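Local coordinates for Spermidine/putrescine ABC transporter, periplasmic binding protein (Treponema pallidum, PDB 2V84) that probably binds polyamines such as spermidine and putrescine in the periplasm as the receptor component of an ABC transporter, at residues 205-217 with 221-235. Numbering follows the deposited sequence.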
loop_
_atom_site.group_PDB
_atom_site.type_symbol
_atom_site.label_atom_id
_atom_site.label_comp_id
_atom_site.label_asym_id
_atom_site.label_seq_id
_atom_site.Cartn_x
_atom_site.Cartn_y
_atom_site.Cartn_z
ATOM N N VAL A 205 9.866 -20.312 -1.515
ATOM C CA VAL A 205 9.554 -20.820 -2.867
ATOM C C VAL A 205 9.939 -19.776 -3.908
ATOM O O VAL A 205 10.557 -20.086 -4.928
ATOM C CB VAL A 205 8.040 -21.196 -3.021
ATOM C CG1 VAL A 205 7.691 -21.546 -4.465
ATOM C CG2 VAL A 205 7.667 -22.336 -2.085
ATOM N N LYS A 206 9.570 -18.523 -3.644
ATOM C CA LYS A 206 9.866 -17.434 -4.533
ATOM C C LYS A 206 9.437 -16.138 -3.883
ATOM O O LYS A 206 8.873 -16.139 -2.778
ATOM C CB LYS A 206 9.139 -17.607 -5.878
ATOM C CG LYS A 206 7.620 -17.655 -5.773
ATOM C CD LYS A 206 7.013 -18.088 -7.096
ATOM C CE LYS A 206 5.536 -17.791 -7.131
ATOM N NZ LYS A 206 4.836 -18.702 -8.099
ATOM N N PHE A 207 9.751 -15.040 -4.564
ATOM C CA PHE A 207 9.156 -13.752 -4.278
ATOM C C PHE A 207 7.914 -13.648 -5.120
ATOM O O PHE A 207 7.950 -13.954 -6.311
ATOM C CB PHE A 207 10.140 -12.618 -4.625
ATOM C CG PHE A 207 11.370 -12.626 -3.774
ATOM C CD1 PHE A 207 11.312 -12.180 -2.454
ATOM C CD2 PHE A 207 12.583 -13.115 -4.279
ATOM C CE1 PHE A 207 12.449 -12.193 -1.642
ATOM C CE2 PHE A 207 13.727 -13.152 -3.472
ATOM C CZ PHE A 207 13.652 -12.686 -2.143
ATOM N N ASP A 208 6.817 -13.200 -4.519
ATOM C CA ASP A 208 5.507 -13.265 -5.172
ATOM C C ASP A 208 4.595 -12.182 -4.625
ATOM O O ASP A 208 4.304 -12.163 -3.432
ATOM C CB ASP A 208 4.917 -14.666 -4.902
ATOM C CG ASP A 208 3.708 -15.008 -5.786
ATOM O OD1 ASP A 208 3.240 -14.180 -6.580
ATOM O OD2 ASP A 208 3.209 -16.136 -5.627
ATOM N N SER A 209 4.143 -11.290 -5.510
ATOM C CA SER A 209 3.165 -10.263 -5.172
ATOM C C SER A 209 1.759 -10.523 -5.765
ATOM O O SER A 209 0.846 -9.733 -5.517
ATOM C CB SER A 209 3.656 -8.888 -5.608
ATOM O OG SER A 209 4.660 -8.383 -4.730
ATOM N N ASP A 210 1.585 -11.582 -6.549
ATOM C CA ASP A 210 0.289 -11.813 -7.206
ATOM C C ASP A 210 -0.339 -13.184 -7.066
ATOM O O ASP A 210 -1.543 -13.325 -7.291
ATOM C CB ASP A 210 0.328 -11.429 -8.689
ATOM C CG ASP A 210 1.653 -11.723 -9.337
ATOM O OD1 ASP A 210 1.965 -12.909 -9.538
ATOM O OD2 ASP A 210 2.375 -10.748 -9.660
ATOM N N GLY A 211 0.462 -14.190 -6.726
ATOM C CA GLY A 211 -0.049 -15.550 -6.558
ATOM C C GLY A 211 -0.055 -16.049 -5.128
ATOM O O GLY A 211 -0.522 -17.165 -4.868
ATOM N N TYR A 212 0.463 -15.240 -4.206
ATOM C CA TYR A 212 0.694 -15.685 -2.819
ATOM C C TYR A 212 -0.597 -15.973 -2.072
ATOM O O TYR A 212 -0.640 -16.876 -1.236
ATOM C CB TYR A 212 1.539 -14.653 -2.038
ATOM C CG TYR A 212 0.870 -13.301 -1.828
ATOM C CD1 TYR A 212 -0.065 -13.105 -0.799
ATOM C CD2 TYR A 212 1.188 -12.212 -2.633
ATOM C CE1 TYR A 212 -0.694 -11.855 -0.604
ATOM C CE2 TYR A 212 0.579 -10.955 -2.437
ATOM C CZ TYR A 212 -0.365 -10.799 -1.421
ATOM O OH TYR A 212 -0.972 -9.567 -1.229
ATOM N N ALA A 213 -1.648 -15.210 -2.375
ATOM C CA ALA A 213 -2.931 -15.370 -1.682
ATOM C C ALA A 213 -3.632 -16.659 -2.102
ATOM O O ALA A 213 -4.231 -17.345 -1.263
ATOM C CB ALA A 213 -3.835 -14.163 -1.917
ATOM N N LYS A 214 -3.535 -16.989 -3.391
ATOM C CA LYS A 214 -4.069 -18.255 -3.903
ATOM C C LYS A 214 -3.273 -19.441 -3.393
ATOM O O LYS A 214 -3.850 -20.464 -2.992
ATOM C CB LYS A 214 -4.114 -18.268 -5.435
ATOM C CG LYS A 214 -5.076 -19.285 -5.962
ATOM C CD LYS A 214 -5.355 -19.106 -7.455
ATOM C CE LYS A 214 -4.659 -20.197 -8.257
ATOM N NZ LYS A 214 -5.571 -20.840 -9.238
ATOM N N SER A 215 -1.949 -19.296 -3.406
ATOM C CA SER A 215 -1.054 -20.348 -2.922
ATOM C C SER A 215 -1.193 -20.522 -1.420
ATOM O O SER A 215 -1.054 -21.638 -0.892
ATOM C CB SER A 215 0.396 -20.036 -3.298
ATOM O OG SER A 215 0.553 -20.003 -4.710
ATOM N N PHE A 216 -1.484 -19.428 -0.726
ATOM C CA PHE A 216 -1.785 -19.533 0.693
ATOM C C PHE A 216 -3.126 -20.257 0.922
ATOM O O PHE A 216 -3.248 -21.090 1.822
ATOM C CB PHE A 216 -1.731 -18.153 1.373
ATOM C CG PHE A 216 -1.950 -18.214 2.846
ATOM C CD1 PHE A 216 -0.880 -18.390 3.717
ATOM C CD2 PHE A 216 -3.249 -18.150 3.366
ATOM C CE1 PHE A 216 -1.105 -18.487 5.092
ATOM C CE2 PHE A 216 -3.471 -18.237 4.738
ATOM C CZ PHE A 216 -2.399 -18.408 5.594
ATOM N N ALA A 217 -4.121 -19.959 0.081
ATOM C CA ALA A 217 -5.438 -20.607 0.187
ATOM C C ALA A 217 -5.402 -22.111 -0.051
ATOM O O ALA A 217 -6.147 -22.857 0.603
ATOM C CB ALA A 217 -6.465 -19.929 -0.745
ATOM N N PHE A 221 1.603 -22.376 0.366
ATOM C CA PHE A 221 2.404 -21.550 1.264
ATOM C C PHE A 221 1.712 -21.555 2.610
ATOM O O PHE A 221 0.499 -21.351 2.669
ATOM C CB PHE A 221 2.523 -20.088 0.806
ATOM C CG PHE A 221 3.051 -19.893 -0.602
ATOM C CD1 PHE A 221 3.762 -20.890 -1.271
ATOM C CD2 PHE A 221 2.875 -18.665 -1.232
ATOM C CE1 PHE A 221 4.254 -20.664 -2.569
ATOM C CE2 PHE A 221 3.359 -18.431 -2.512
ATOM C CZ PHE A 221 4.049 -19.432 -3.187
ATOM N N VAL A 222 2.459 -21.773 3.690
ATOM C CA VAL A 222 1.827 -21.790 5.017
ATOM C C VAL A 222 2.119 -20.512 5.803
ATOM O O VAL A 222 1.480 -20.224 6.820
ATOM C CB VAL A 222 2.153 -23.078 5.847
ATOM C CG1 VAL A 222 1.594 -24.329 5.163
ATOM C CG2 VAL A 222 3.662 -23.214 6.112
ATOM N N VAL A 223 3.076 -19.736 5.300
ATOM C CA VAL A 223 3.369 -18.407 5.810
ATOM C C VAL A 223 3.658 -17.574 4.572
ATOM O O VAL A 223 4.443 -17.972 3.721
ATOM C CB VAL A 223 4.617 -18.369 6.705
ATOM C CG1 VAL A 223 4.880 -16.936 7.149
ATOM C CG2 VAL A 223 4.463 -19.250 7.930
ATOM N N ALA A 224 3.017 -16.419 4.462
ATOM C CA ALA A 224 3.321 -15.546 3.324
ATOM C C ALA A 224 3.265 -14.089 3.687
ATOM O O ALA A 224 2.457 -13.672 4.496
ATOM C CB ALA A 224 2.379 -15.840 2.137
ATOM N N HIS A 225 4.151 -13.314 3.058
ATOM C CA HIS A 225 4.177 -11.860 3.165
ATOM C C HIS A 225 3.143 -11.276 2.183
ATOM O O HIS A 225 3.085 -11.701 1.022
ATOM C CB HIS A 225 5.590 -11.442 2.758
ATOM C CG HIS A 225 5.894 -9.987 2.906
ATOM N ND1 HIS A 225 6.904 -9.394 2.189
ATOM C CD2 HIS A 225 5.356 -9.014 3.679
ATOM C CE1 HIS A 225 6.988 -8.117 2.517
ATOM N NE2 HIS A 225 6.058 -7.857 3.420
ATOM N N GLY A 226 2.316 -10.331 2.632
ATOM C CA GLY A 226 1.339 -9.745 1.712
ATOM C C GLY A 226 0.263 -8.901 2.358
ATOM O O GLY A 226 0.362 -8.558 3.522
ATOM N N PHE A 227 -0.754 -8.553 1.576
ATOM C CA PHE A 227 -1.840 -7.730 2.077
ATOM C C PHE A 227 -2.995 -8.556 2.594
ATOM O O PHE A 227 -3.440 -9.512 1.971
ATOM C CB PHE A 227 -2.315 -6.733 1.026
ATOM C CG PHE A 227 -1.226 -5.836 0.518
ATOM C CD1 PHE A 227 -0.593 -4.939 1.357
ATOM C CD2 PHE A 227 -0.857 -5.878 -0.818
ATOM C CE1 PHE A 227 0.425 -4.096 0.879
ATOM C CE2 PHE A 227 0.135 -5.047 -1.306
ATOM C CZ PHE A 227 0.785 -4.163 -0.463
ATOM N N ALA A 228 -3.474 -8.157 3.759
ATOM C CA ALA A 228 -4.573 -8.834 4.446
ATOM C C ALA A 228 -5.796 -8.992 3.548
ATOM O O ALA A 228 -6.416 -10.065 3.506
ATOM C CB ALA A 228 -4.935 -8.055 5.698
ATOM N N GLU A 229 -6.142 -7.935 2.818
ATOM C CA GLU A 229 -7.319 -7.997 1.944
ATOM C C GLU A 229 -7.221 -9.085 0.870
ATOM O O GLU A 229 -8.238 -9.636 0.467
ATOM C CB GLU A 229 -7.631 -6.614 1.332
ATOM C CG GLU A 229 -6.603 -6.069 0.299
ATOM C CD GLU A 229 -5.452 -5.311 0.922
ATOM O OE1 GLU A 229 -5.245 -5.403 2.158
ATOM O OE2 GLU A 229 -4.735 -4.626 0.167
ATOM N N ALA A 230 -6.009 -9.390 0.399
ATOM C CA ALA A 230 -5.812 -10.485 -0.566
ATOM C C ALA A 230 -5.952 -11.873 0.064
ATOM O O ALA A 230 -6.640 -12.739 -0.466
ATOM C CB ALA A 230 -4.463 -10.348 -1.266
ATOM N N PHE A 231 -5.302 -12.099 1.204
ATOM C CA PHE A 231 -5.407 -13.394 1.894
ATOM C C PHE A 231 -6.863 -13.709 2.199
ATOM O O PHE A 231 -7.337 -14.831 1.993
ATOM C CB PHE A 231 -4.601 -13.348 3.203
ATOM C CG PHE A 231 -3.110 -13.318 3.002
ATOM C CD1 PHE A 231 -2.450 -14.442 2.501
ATOM C CD2 PHE A 231 -2.362 -12.202 3.349
ATOM C CE1 PHE A 231 -1.064 -14.441 2.316
ATOM C CE2 PHE A 231 -0.961 -12.189 3.173
ATOM C CZ PHE A 231 -0.316 -13.321 2.640
ATOM N N PHE A 232 -7.588 -12.714 2.692
ATOM C CA PHE A 232 -8.943 -12.979 3.156
ATOM C C PHE A 232 -9.955 -13.037 2.018
ATOM O O PHE A 232 -10.923 -13.774 2.106
ATOM C CB PHE A 232 -9.330 -11.985 4.251
ATOM C CG PHE A 232 -8.617 -12.226 5.561
ATOM C CD1 PHE A 232 -9.057 -13.225 6.432
ATOM C CD2 PHE A 232 -7.512 -11.457 5.920
ATOM C CE1 PHE A 232 -8.406 -13.464 7.641
ATOM C CE2 PHE A 232 -6.837 -11.689 7.129
ATOM C CZ PHE A 232 -7.304 -12.685 7.998
ATOM N N ALA A 233 -9.728 -12.283 0.945
ATOM C CA ALA A 233 -10.604 -12.363 -0.238
ATOM C C ALA A 233 -10.491 -13.726 -0.894
ATOM O O ALA A 233 -11.482 -14.286 -1.404
ATOM C CB ALA A 233 -10.245 -11.262 -1.233
ATOM N N GLU A 234 -9.291 -14.289 -0.834
ATOM C CA GLU A 234 -8.955 -15.498 -1.573
ATOM C C GLU A 234 -9.190 -16.803 -0.812
ATOM O O GLU A 234 -9.154 -17.890 -1.402
ATOM C CB GLU A 234 -7.499 -15.411 -1.996
ATOM C CG GLU A 234 -7.099 -16.408 -3.038
ATOM C CD GLU A 234 -7.204 -15.852 -4.426
ATOM O OE1 GLU A 234 -6.910 -14.642 -4.611
ATOM O OE2 GLU A 234 -7.566 -16.637 -5.326
ATOM N N THR A 235 -9.416 -16.712 0.494
ATOM C CA THR A 235 -9.655 -17.906 1.311
ATOM C C THR A 235 -11.115 -17.915 1.731
ATOM O O THR A 235 -11.621 -16.886 2.168
ATOM C CB THR A 235 -8.729 -17.930 2.567
ATOM O OG1 THR A 235 -7.366 -18.081 2.160
ATOM C CG2 THR A 235 -9.071 -19.094 3.481
HETATM O O HOH W 1 4.360 -13.322 -0.565
HETATM O O HOH W 2 -1.821 -22.247 3.967
#
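Tyr212, Phe216 and Phe231 form an aromatic cluster where strand 223-226 runs back nearly antiparallel to helix 212-217 (157° between axes) and leads into helix 228-234; the strand pairs with 125-137 and 160-162 in the mixed sheet of this periplasmic binding-protein fold. Phe231 points its edge at the face of Phe216, the planes 75° apart. Its own face receives Tyr212 CE1, offset toward the rim, with the Tyr212 and Phe231 centroids 5.0 Å apart. Tyr212 reaches there because CG sits between the backbone N and carbonyl carbon, which places His225 O over the ring centre. Phe227 N, at the N-cap of helix 228-234, donates almost straight (175°) to Tyr212 OH at 3.0 Å. Alanines line the helix-helix contact, whose axes approach to 8.4 Å: Ala213 CB lies 3.9 Å from Ala230 CB. Phe221 N donates to Ser215 O at 3.0 Å, tying the returning chain to the helix. Toward Val205 and Asp208, Phe221 turns one face to Ser215 CB, 3.5 Å from the ring centroid, while Asp208 OD2 meets the ring edge. Asp208 OD1 accepts from Asp210 N (an Asx turn) and Gly211 N (an Asx motif), both from one face of the carboxylate. Further out, the His225 side chain adjoins Glu168, a predicted spermidine-binding residue, and its ND1 bonds Met163 N.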